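Local coordinates for protein glycoside hydrolase, family 11\:clostridium cellulosome enzyme, dockerin type i\:polysaccharide (Clostridium thermocellum, PDB 2C71) that probably removes acetyl groups from xylan as a metal-dependent family 4 acetyl xylan esterase of the plant cell-wall-degrading cellulosome, at residues Pro98-Pro103 with Val194-Ser199. Residues are numbered along the deposited sequence; the frame is centred on the assembly and turned at random. Where two conformers were deposited one is given.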
loop_
_atom_site.group_PDB
_atom_site.type_symbol
_atom_site.label_atom_id
_atom_site.label_comp_id
_atom_site.label_asym_id
_atom_site.label_seq_id
_atom_site.Cartn_x
_atom_site.Cartn_y
_atom_site.Cartn_z
ATOM N N PRO A 98 10.032 3.776 -6.613
ATOM C CA PRO A 98 8.801 2.975 -6.508
ATOM C C PRO A 98 8.509 2.238 -7.821
ATOM O O PRO A 98 8.876 2.766 -8.869
ATOM C CB PRO A 98 7.743 4.030 -6.210
ATOM C CG PRO A 98 8.484 5.033 -5.364
ATOM C CD PRO A 98 9.942 5.007 -5.808
ATOM N N LYS A 99 7.866 1.075 -7.763
ATOM C CA LYS A 99 7.459 0.357 -8.973
ATOM C C LYS A 99 5.939 0.352 -9.136
ATOM O O LYS A 99 5.410 -0.058 -10.169
ATOM C CB LYS A 99 7.984 -1.081 -8.944
ATOM C CG LYS A 99 9.485 -1.199 -9.148
ATOM C CD LYS A 99 9.869 -2.594 -9.615
ATOM C CE LYS A 99 10.873 -3.236 -8.672
ATOM N NZ LYS A 99 10.604 -4.688 -8.477
ATOM N N PHE A 100 5.252 0.816 -8.099
ATOM C CA PHE A 100 3.794 0.755 -8.001
ATOM C C PHE A 100 3.218 2.093 -7.547
ATOM O O PHE A 100 3.843 2.802 -6.751
ATOM C CB PHE A 100 3.391 -0.335 -7.016
ATOM C CG PHE A 100 3.791 -1.726 -7.456
ATOM C CD1 PHE A 100 3.017 -2.410 -8.346
ATOM C CD2 PHE A 100 4.936 -2.318 -7.003
ATOM C CE1 PHE A 100 3.398 -3.681 -8.791
ATOM C CE2 PHE A 100 5.321 -3.584 -7.421
ATOM C CZ PHE A 100 4.564 -4.264 -8.320
ATOM N N PHE A 101 2.037 2.373 -8.070
ATOM C CA PHE A 101 1.254 3.591 -7.768
ATOM C C PHE A 101 -0.143 3.177 -7.353
ATOM O O PHE A 101 -0.765 2.353 -8.029
ATOM C CB PHE A 101 1.170 4.450 -9.040
ATOM C CG PHE A 101 0.247 5.650 -8.958
ATOM C CD1 PHE A 101 0.451 6.642 -8.011
ATOM C CD2 PHE A 101 -0.793 5.784 -9.845
ATOM C CE1 PHE A 101 -0.408 7.767 -7.978
ATOM C CE2 PHE A 101 -1.614 6.909 -9.810
ATOM C CZ PHE A 101 -1.397 7.892 -8.893
ATOM N N ARG A 102 -0.669 3.777 -6.294
ATOM C CA ARG A 102 -2.057 3.629 -5.931
ATOM C C ARG A 102 -2.729 4.967 -6.086
ATOM O O ARG A 102 -2.397 5.930 -5.358
ATOM C CB ARG A 102 -2.266 3.187 -4.494
ATOM C CG ARG A 102 -3.764 3.094 -4.182
ATOM C CD ARG A 102 -4.081 2.207 -3.064
ATOM N NE ARG A 102 -3.785 0.815 -3.332
ATOM C CZ ARG A 102 -3.277 -0.066 -2.465
ATOM N NH1 ARG A 102 -2.919 0.292 -1.238
ATOM N NH2 ARG A 102 -3.062 -1.314 -2.848
ATOM N N PRO A 103 -3.658 5.113 -7.036
ATOM C CA PRO A 103 -4.302 6.416 -7.248
ATOM C C PRO A 103 -5.040 6.852 -5.994
ATOM O O PRO A 103 -5.784 6.063 -5.376
ATOM C CB PRO A 103 -5.285 6.181 -8.412
ATOM C CG PRO A 103 -4.862 4.962 -9.021
ATOM C CD PRO A 103 -4.104 4.117 -8.007
ATOM N N VAL A 194 4.355 -12.803 -13.400
ATOM C CA VAL A 194 3.737 -11.684 -14.136
ATOM C C VAL A 194 4.760 -10.550 -14.164
ATOM O O VAL A 194 5.176 -10.057 -13.109
ATOM C CB VAL A 194 2.473 -11.191 -13.436
ATOM C CG1 VAL A 194 1.883 -9.980 -14.165
ATOM C CG2 VAL A 194 1.479 -12.353 -13.359
ATOM N N PRO A 195 5.223 -10.123 -15.344
ATOM C CA PRO A 195 6.179 -9.011 -15.402
ATOM C C PRO A 195 5.595 -7.770 -14.742
ATOM O O PRO A 195 4.397 -7.493 -14.882
ATOM C CB PRO A 195 6.364 -8.779 -16.916
ATOM C CG PRO A 195 6.085 -10.143 -17.495
ATOM C CD PRO A 195 4.953 -10.688 -16.682
ATOM N N ILE A 196 6.435 -7.020 -14.061
ATOM C CA ILE A 196 6.055 -5.749 -13.445
ATOM C C ILE A 196 6.255 -4.692 -14.535
ATOM O O ILE A 196 7.349 -4.159 -14.729
ATOM C CB ILE A 196 6.868 -5.450 -12.184
ATOM C CG1 ILE A 196 6.711 -6.594 -11.178
ATOM C CG2 ILE A 196 6.400 -4.136 -11.571
ATOM C CD1 ILE A 196 7.677 -6.539 -10.041
ATOM N N ASP A 197 5.202 -4.469 -15.308
ATOM C CA ASP A 197 5.279 -3.764 -16.571
ATOM C C ASP A 197 4.352 -2.548 -16.569
ATOM O O ASP A 197 3.132 -2.690 -16.743
ATOM C CB ASP A 197 4.886 -4.703 -17.719
ATOM C CG ASP A 197 4.990 -4.049 -19.081
ATOM O OD1 ASP A 197 5.338 -2.838 -19.188
ATOM O OD2 ASP A 197 4.744 -4.783 -20.091
ATOM N N PRO A 198 4.906 -1.336 -16.396
ATOM C CA PRO A 198 4.111 -0.139 -16.320
ATOM C C PRO A 198 3.459 0.270 -17.631
ATOM O O PRO A 198 2.700 1.210 -17.640
ATOM C CB PRO A 198 5.134 0.882 -15.718
ATOM C CG PRO A 198 6.389 0.392 -16.280
ATOM C CD PRO A 198 6.329 -1.050 -16.174
ATOM N N SER A 199 3.768 -0.439 -18.711
ATOM C CA SER A 199 3.085 -0.234 -19.984
ATOM C C SER A 199 1.690 -0.849 -19.963
ATOM O O SER A 199 0.883 -0.610 -20.862
ATOM C CB SER A 199 3.905 -0.826 -21.133
ATOM O OG SER A 199 3.700 -2.223 -21.237
#
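Asp-197 OD1, one residue past the Ile-196 that meets Lys-99 and Phe-100, takes two bonds from Ser-199. The hydroxyl OG of Ser-199 donates to Asp-197 OD1 at 2.7 Å, and Ser-199 N adds a second bond to the same OD1 at 2.9 Å, closing an Asx turn. Both donors approach from one face of the carboxylate, well out of its plane, which fixes the carboxylate over the turn it closes. The CB of Asp-197 points away from residues 98-103, whereas the CB of Ile-196, the centre of an inverse gamma turn, points toward them.

That isoleucine carries the contact with its two branches. CG2, anti to the backbone N, meets the ring end of Phe-100 obliquely, 3.7 Å from Phe-100 CZ. The other branch ends in CD1, which lies 3.8 Å from Lys-99 NZ in one of the lysine's two conformers. This lysine crosses the isoleucine at about a right angle, its chain bent at chi3 (-123°) and chi4. In that conformer its ammonium hydrogen-bonds Thr-186 OG1 of helix 185-192, and the isoleucine methyl lies alongside.

Phe-189 of that helix touches both Phe-100 and Ile-196, and so does Val-119 of the neighbouring parallel strand. Beyond Phe-100, Arg-102 O hydrogen-bonds His-64 ND1, a residue of the magnesium site. The contact thus packs the loop following helix 185-192 against strand 100-101, with the side chain of Phe-100 about 14 Å from the magnesium ion, in the deformed alpha/beta barrel of the NodB-type polysaccharide deacetylases.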